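Local coordinates for putative conjugative transposon recombinase (Clostridium difficile, PDB 3G13), which probably binds DNA and exchanges its strands as a serine recombinase, of which this chain is the N-terminal resolvase-type domain, at residues R5-T16 with E41-A52. Residues are numbered along the deposited sequence; the frame is centred on the assembly and turned at random.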
ATOM      1  N   ARG A   5      28.618  18.856   1.156  1.00 29.12           N
ATOM      2  CA  ARG A   5      28.302  17.449   1.344  1.00 25.28           C
ATOM      3  C   ARG A   5      26.832  17.170   1.639  1.00 22.37           C
ATOM      4  O   ARG A   5      26.135  17.963   2.269  1.00 20.71           O
ATOM      5  CB  ARG A   5      29.229  16.826   2.391  1.00 25.02           C
ATOM      6  CG  ARG A   5      30.701  16.806   1.933  1.00 26.78           C
ATOM      7  CD  ARG A   5      31.604  16.177   2.991  1.00 28.68           C
ATOM      8  NE  ARG A   5      31.714  17.064   4.151  1.00 31.50           N
ATOM      9  CZ  ARG A   5      32.210  16.718   5.336  1.00 32.20           C
ATOM     10  NH1 ARG A   5      32.638  15.474   5.555  1.00 32.11           N
ATOM     11  NH2 ARG A   5      32.246  17.621   6.317  1.00 33.14           N
ATOM     12  N   LEU A   6      26.365  16.018   1.174  1.00 19.27           N
ATOM     13  CA  LEU A   6      25.027  15.594   1.502  1.00 16.84           C
ATOM     14  C   LEU A   6      24.980  15.238   2.983  1.00 16.04           C
ATOM     15  O   LEU A   6      25.805  14.465   3.457  1.00 15.06           O
ATOM     16  CB  LEU A   6      24.607  14.409   0.621  1.00 15.74           C
ATOM     17  CG  LEU A   6      23.149  13.939   0.744  1.00 14.13           C
ATOM     18  CD1 LEU A   6      22.199  14.833  -0.076  1.00 13.92           C
ATOM     19  CD2 LEU A   6      22.986  12.443   0.313  1.00 14.17           C
ATOM     20  N   ARG A   7      24.000  15.804   3.707  1.00 16.04           N
ATOM     21  CA  ARG A   7      23.847  15.571   5.150  1.00 15.79           C
ATOM     22  C   ARG A   7      22.955  14.349   5.374  1.00 14.77           C
ATOM     23  O   ARG A   7      21.766  14.334   5.029  1.00 13.84           O
ATOM     24  CB  ARG A   7      23.323  16.823   5.887  1.00 16.14           C
ATOM     25  CG  ARG A   7      24.340  18.036   5.868  1.00 18.98           C
ATOM     26  CD  ARG A   7      24.030  19.095   6.939  1.00 27.70           C
ATOM     27  NE  ARG A   7      24.121  18.576   8.325  1.00 32.47           N
ATOM     28  CZ  ARG A   7      25.240  18.444   9.048  1.00 32.45           C
ATOM     29  NH1 ARG A   7      26.432  18.797   8.583  1.00 32.55           N
ATOM     30  NH2 ARG A   7      25.160  17.954  10.271  1.00 35.56           N
ATOM     31  N   VAL A   8      23.563  13.311   5.915  1.00 14.42           N
ATOM     32  CA  VAL A   8      22.901  12.014   6.003  1.00 15.43           C
ATOM     33  C   VAL A   8      22.622  11.650   7.450  1.00 16.03           C
ATOM     34  O   VAL A   8      23.520  11.667   8.288  1.00 16.36           O
ATOM     35  CB  VAL A   8      23.709  10.909   5.280  1.00 15.21           C
ATOM     36  CG1 VAL A   8      22.950   9.563   5.298  1.00 11.89           C
ATOM     37  CG2 VAL A   8      24.002  11.341   3.819  1.00 15.18           C
ATOM     38  N   ALA A   9      21.373  11.316   7.743  1.00 16.65           N
ATOM     39  CA  ALA A   9      21.023  10.773   9.067  1.00 16.63           C
ATOM     40  C   ALA A   9      20.593   9.301   8.983  1.00 17.56           C
ATOM     41  O   ALA A   9      20.360   8.767   7.876  1.00 17.00           O
ATOM     42  CB  ALA A   9      19.886  11.616   9.674  1.00 16.93           C
ATOM     43  N   ALA A  10      20.454   8.650  10.144  1.00 16.42           N
ATOM     44  CA  ALA A  10      19.826   7.320  10.221  1.00 17.06           C
ATOM     45  C   ALA A  10      18.794   7.359  11.303  1.00 17.78           C
ATOM     46  O   ALA A  10      19.028   7.970  12.345  1.00 17.18           O
ATOM     47  CB  ALA A  10      20.849   6.213  10.512  1.00 16.85           C
ATOM     48  N   TYR A  11      17.652   6.724  11.037  1.00 18.11           N
ATOM     49  CA  TYR A  11      16.655   6.468  12.075  1.00 18.96           C
ATOM     50  C   TYR A  11      16.565   5.000  12.478  1.00 18.94           C
ATOM     51  O   TYR A  11      16.361   4.127  11.631  1.00 19.53           O
ATOM     52  CB  TYR A  11      15.266   7.017  11.706  1.00 18.62           C
ATOM     53  CG  TYR A  11      14.346   6.788  12.884  1.00 20.43           C
ATOM     54  CD1 TYR A  11      14.427   7.614  14.019  1.00 18.59           C
ATOM     55  CD2 TYR A  11      13.476   5.688  12.916  1.00 17.73           C
ATOM     56  CE1 TYR A  11      13.659   7.382  15.130  1.00 19.12           C
ATOM     57  CE2 TYR A  11      12.671   5.460  14.031  1.00 19.37           C
ATOM     58  CZ  TYR A  11      12.782   6.325  15.144  1.00 20.19           C
ATOM     59  OH  TYR A  11      12.014   6.135  16.263  1.00 20.95           O
ATOM     60  N   CYS A  12      16.708   4.732  13.779  1.00 19.43           N
ATOM     61  CA  CYS A  12      16.784   3.362  14.297  1.00 20.32           C
ATOM     62  C   CYS A  12      15.677   3.035  15.293  1.00 20.96           C
ATOM     63  O   CYS A  12      15.305   3.879  16.132  1.00 21.19           O
ATOM     64  CB  CYS A  12      18.132   3.099  14.997  1.00 20.11           C
ATOM     65  SG  CYS A  12      19.609   3.663  14.105  1.00 23.71           S
ATOM     66  N   ARG A  13      15.167   1.809  15.204  1.00 21.08           N
ATOM     67  CA  ARG A  13      14.348   1.237  16.256  1.00 22.80           C
ATOM     68  C   ARG A  13      15.249   0.287  17.035  1.00 23.81           C
ATOM     69  O   ARG A  13      15.877  -0.595  16.433  1.00 23.30           O
ATOM     70  CB  ARG A  13      13.137   0.493  15.696  1.00 22.47           C
ATOM     71  CG  ARG A  13      12.214  -0.037  16.780  1.00 22.95           C
ATOM     72  CD  ARG A  13      10.962  -0.660  16.172  1.00 24.35           C
ATOM     73  NE  ARG A  13      11.283  -1.918  15.499  1.00 23.70           N
ATOM     74  CZ  ARG A  13      10.536  -2.481  14.567  1.00 24.96           C
ATOM     75  NH1 ARG A  13       9.401  -1.912  14.165  1.00 23.78           N
ATOM     76  NH2 ARG A  13      10.934  -3.623  14.039  1.00 25.28           N
ATOM     77  N   VAL A  14      15.335   0.497  18.357  1.00 25.61           N
ATOM     78  CA  VAL A  14      16.228  -0.285  19.236  1.00 28.50           C
ATOM     79  C   VAL A  14      15.451  -1.403  19.919  1.00 31.02           C
ATOM     80  O   VAL A  14      14.407  -1.151  20.532  1.00 29.82           O
ATOM     81  CB  VAL A  14      16.924   0.588  20.343  1.00 27.92           C
ATOM     82  CG1 VAL A  14      17.726  -0.302  21.328  1.00 28.08           C
ATOM     83  CG2 VAL A  14      17.837   1.602  19.714  1.00 28.76           C
ATOM     84  N   SER A  15      15.974  -2.624  19.811  1.00 35.16           N
ATOM     85  CA  SER A  15      15.345  -3.800  20.418  1.00 39.88           C
ATOM     86  C   SER A  15      15.465  -3.837  21.936  1.00 42.71           C
ATOM     87  O   SER A  15      16.487  -3.443  22.513  1.00 42.35           O
ATOM     88  CB  SER A  15      15.915  -5.096  19.854  1.00 39.93           C
ATOM     89  OG  SER A  15      15.145  -6.211  20.300  1.00 42.73           O
ATOM     90  N   THR A  16      14.404  -4.361  22.556  1.00 46.83           N
ATOM     91  CA  THR A  16      14.262  -4.462  24.016  1.00 50.34           C
ATOM     92  C   THR A  16      14.932  -5.735  24.637  1.00 52.20           C
ATOM     93  O   THR A  16      14.516  -6.227  25.696  1.00 52.74           O
ATOM     94  CB  THR A  16      12.765  -4.305  24.400  1.00 50.55           C
ATOM     95  OG1 THR A  16      12.647  -4.007  25.798  1.00 52.48           O
ATOM     96  CG2 THR A  16      11.940  -5.564  24.026  1.00 50.36           C
ATOM     97  N   GLU A  41      31.244  11.913  -0.296  1.00 17.27           N
ATOM     98  CA  GLU A  41      30.302  12.990  -0.693  1.00 16.09           C
ATOM     99  C   GLU A  41      29.254  13.265   0.401  1.00 15.36           C
ATOM    100  O   GLU A  41      28.440  14.196   0.294  1.00 15.64           O
ATOM    101  CB  GLU A  41      29.571  12.613  -1.979  1.00 15.14           C
ATOM    102  CG  GLU A  41      30.501  12.225  -3.151  1.00 15.08           C
ATOM    103  CD  GLU A  41      29.683  12.081  -4.434  1.00 16.15           C
ATOM    104  OE1 GLU A  41      29.310  10.965  -4.809  1.00 19.89           O
ATOM    105  OE2 GLU A  41      29.383  13.117  -5.043  1.00 19.91           O
ATOM    106  N   TRP A  42      29.243  12.412   1.423  1.00 14.55           N
ATOM    107  CA  TRP A  42      28.272  12.490   2.506  1.00 15.37           C
ATOM    108  C   TRP A  42      28.940  12.923   3.799  1.00 15.60           C
ATOM    109  O   TRP A  42      30.143  12.712   3.996  1.00 15.96           O
ATOM    110  CB  TRP A  42      27.675  11.102   2.782  1.00 14.06           C
ATOM    111  CG  TRP A  42      26.865  10.505   1.646  1.00 13.97           C
ATOM    112  CD1 TRP A  42      26.477  11.109   0.475  1.00 14.51           C
ATOM    113  CD2 TRP A  42      26.323   9.189   1.619  1.00 13.63           C
ATOM    114  NE1 TRP A  42      25.736  10.231  -0.291  1.00 13.44           N
ATOM    115  CE2 TRP A  42      25.628   9.044   0.383  1.00 16.10           C
ATOM    116  CE3 TRP A  42      26.372   8.111   2.501  1.00 14.79           C
ATOM    117  CZ2 TRP A  42      24.973   7.850   0.020  1.00 14.87           C
ATOM    118  CZ3 TRP A  42      25.742   6.903   2.136  1.00 16.09           C
ATOM    119  CH2 TRP A  42      25.046   6.801   0.899  1.00 15.05           C
ATOM    120  N   VAL A  43      28.140  13.496   4.678  1.00 16.46           N
ATOM    121  CA  VAL A  43      28.559  13.816   6.046  1.00 17.67           C
ATOM    122  C   VAL A  43      27.433  13.361   6.956  1.00 18.12           C
ATOM    123  O   VAL A  43      26.266  13.596   6.657  1.00 18.08           O
ATOM    124  CB  VAL A  43      28.963  15.338   6.233  1.00 17.20           C
ATOM    125  CG1 VAL A  43      27.801  16.299   5.890  1.00 18.89           C
ATOM    126  CG2 VAL A  43      29.495  15.606   7.662  1.00 17.14           C
ATOM    127  N   LEU A  44      27.796  12.670   8.041  1.00 18.79           N
ATOM    128  CA  LEU A  44      26.844  12.220   9.057  1.00 19.66           C
ATOM    129  C   LEU A  44      26.256  13.424   9.795  1.00 19.77           C
ATOM    130  O   LEU A  44      27.009  14.248  10.353  1.00 18.96           O
ATOM    131  CB  LEU A  44      27.516  11.246  10.041  1.00 19.86           C
ATOM    132  CG  LEU A  44      26.744  10.715  11.274  1.00 21.74           C
ATOM    133  CD1 LEU A  44      25.518   9.907  10.889  1.00 19.31           C
ATOM    134  CD2 LEU A  44      27.699   9.904  12.164  1.00 24.51           C
ATOM    135  N   ALA A  45      24.924  13.544   9.738  1.00 18.74           N
ATOM    136  CA  ALA A  45      24.181  14.539  10.516  1.00 19.15           C
ATOM    137  C   ALA A  45      24.079  13.980  11.931  1.00 19.20           C
ATOM    138  O   ALA A  45      24.725  14.495  12.844  1.00 18.74           O
ATOM    139  CB  ALA A  45      22.798  14.805   9.901  1.00 18.62           C
ATOM    140  N   ASP A  46      23.342  12.874  12.103  1.00 18.21           N
ATOM    141  CA  ASP A  46      23.195  12.286  13.407  1.00 17.76           C
ATOM    142  C   ASP A  46      22.554  10.918  13.275  1.00 17.64           C
ATOM    143  O   ASP A  46      22.094  10.507  12.191  1.00 16.95           O
ATOM    144  CB  ASP A  46      22.405  13.239  14.359  1.00 18.44           C
ATOM    145  CG  ASP A  46      22.698  12.981  15.849  1.00 19.24           C
ATOM    146  OD1 ASP A  46      23.497  12.065  16.185  1.00 18.64           O
ATOM    147  OD2 ASP A  46      22.049  13.640  16.680  1.00 22.76           O
ATOM    148  N   ILE A  47      22.585  10.189  14.369  1.00 17.35           N
ATOM    149  CA  ILE A  47      21.907   8.926  14.471  1.00 18.31           C
ATOM    150  C   ILE A  47      20.799   9.095  15.520  1.00 18.59           C
ATOM    151  O   ILE A  47      21.043   9.574  16.632  1.00 18.05           O
ATOM    152  CB  ILE A  47      22.889   7.778  14.759  1.00 19.37           C
ATOM    153  CG1 ILE A  47      23.848   7.631  13.550  1.00 20.51           C
ATOM    154  CG2 ILE A  47      22.116   6.445  15.096  1.00 19.13           C
ATOM    155  CD1 ILE A  47      24.969   6.692  13.730  1.00 22.90           C
ATOM    156  N   TYR A  48      19.582   8.765  15.106  1.00 18.10           N
ATOM    157  CA  TYR A  48      18.386   8.957  15.909  1.00 18.27           C
ATOM    158  C   TYR A  48      17.838   7.585  16.207  1.00 19.24           C
ATOM    159  O   TYR A  48      17.849   6.715  15.343  1.00 19.80           O
ATOM    160  CB  TYR A  48      17.374   9.784  15.148  1.00 17.54           C
ATOM    161  CG  TYR A  48      17.869  11.156  14.739  1.00 16.97           C
ATOM    162  CD1 TYR A  48      17.556  12.287  15.505  1.00 17.81           C
ATOM    163  CD2 TYR A  48      18.639  11.330  13.582  1.00 17.30           C
ATOM    164  CE1 TYR A  48      17.990  13.556  15.139  1.00 16.84           C
ATOM    165  CE2 TYR A  48      19.104  12.611  13.201  1.00 17.08           C
ATOM    166  CZ  TYR A  48      18.775  13.716  13.992  1.00 18.14           C
ATOM    167  OH  TYR A  48      19.201  14.982  13.640  1.00 18.43           O
ATOM    168  N   ALA A  49      17.356   7.377  17.434  1.00 20.63           N
ATOM    169  CA  ALA A  49      16.978   6.047  17.874  1.00 20.49           C
ATOM    170  C   ALA A  49      15.960   6.075  19.012  1.00 22.01           C
ATOM    171  O   ALA A  49      16.133   6.801  20.003  1.00 21.15           O
ATOM    172  CB  ALA A  49      18.199   5.263  18.291  1.00 20.70           C
ATOM    173  N   ASP A  50      14.889   5.302  18.847  1.00 22.88           N
ATOM    174  CA  ASP A  50      13.942   5.051  19.934  1.00 24.36           C
ATOM    175  C   ASP A  50      13.854   3.580  20.197  1.00 25.52           C
ATOM    176  O   ASP A  50      13.969   2.769  19.275  1.00 25.46           O
ATOM    177  CB  ASP A  50      12.540   5.566  19.608  1.00 24.21           C
ATOM    178  CG  ASP A  50      12.491   7.059  19.452  1.00 22.60           C
ATOM    179  OD1 ASP A  50      12.718   7.806  20.427  1.00 21.44           O
ATOM    180  OD2 ASP A  50      12.198   7.496  18.330  1.00 23.72           O
ATOM    181  N   GLU A  51      13.665   3.237  21.468  1.00 27.17           N
ATOM    182  CA  GLU A  51      13.462   1.851  21.867  1.00 30.44           C
ATOM    183  C   GLU A  51      12.066   1.402  21.436  1.00 30.87           C
ATOM    184  O   GLU A  51      11.126   2.185  21.527  1.00 31.10           O
ATOM    185  CB  GLU A  51      13.640   1.697  23.379  1.00 30.88           C
ATOM    186  CG  GLU A  51      13.719   0.256  23.815  1.00 35.60           C
ATOM    187  CD  GLU A  51      14.247   0.103  25.230  1.00 42.31           C
ATOM    188  OE1 GLU A  51      15.218   0.824  25.582  1.00 44.85           O
ATOM    189  OE2 GLU A  51      13.695  -0.746  25.976  1.00 44.88           O
ATOM    190  N   ALA A  52      11.952   0.178  20.923  1.00 32.76           N
ATOM    191  CA  ALA A  52      10.653  -0.396  20.512  1.00 35.01           C
ATOM    192  C   ALA A  52      10.751  -1.793  19.910  1.00 35.90           C
ATOM    193  O   ALA A  52      11.751  -2.497  20.081  1.00 37.29           O
ATOM    194  CB  ALA A  52       9.925   0.531  19.534  1.00 36.08           C
TER
HETATM  195  O   HOH W   1      27.456  17.083  11.383  1.00 40.67           O
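Leu6 N donates to Glu41 O and Leu6 O accepts from Val43 N, starting a parallel pairing in which the even-numbered residues of 6-14 supply N-H and C=O alike. Val8, Ala10, Cys12 and Val14 repeat the pattern down to Ala52 N. A beta bulge at Ala45-Asp46 shifts the register by one: Val8 O takes Ala45 N from above its carbonyl plane (2.8 Å), whereas Ala10 N reaches Asp46 O at a longer 3.2 Å. Asp46 probably suits the bulge: its OD1 takes Ile47 N (2.8 Å) from above the carboxylate plane while OD2 forms a salt bridge with Arg66.

Tyr11 is turned with CG anti to its backbone N (chi1 -176°), which brings OH to Asp50 OD2 in a very short bond of 2.5 Å, Asp50 OD2 lying at the ring edge, in its plane. Both oxygens of that carboxylate also meet helix 62-72, OD2 accepting Phe64 N and OD1 Asp63 N at its start. A water joins Arg7 NH2 (2.7 Å) to Leu44 O, and Arg7 NE is held by Glu75 O. On the face opposite Tyr11 and Asp50, the branched Val8 reaches the indole of Trp42 with CG2, a CH-pi contact 4.0 Å from the centroid of the five-membered ring; on the same face Ala10 and Cys12, both small, touch Tyr32 of helix 25-37. That helix links the two parallel strands in the beta-alpha-beta unit that opens the resolvase-type catalytic domain of serine recombinases.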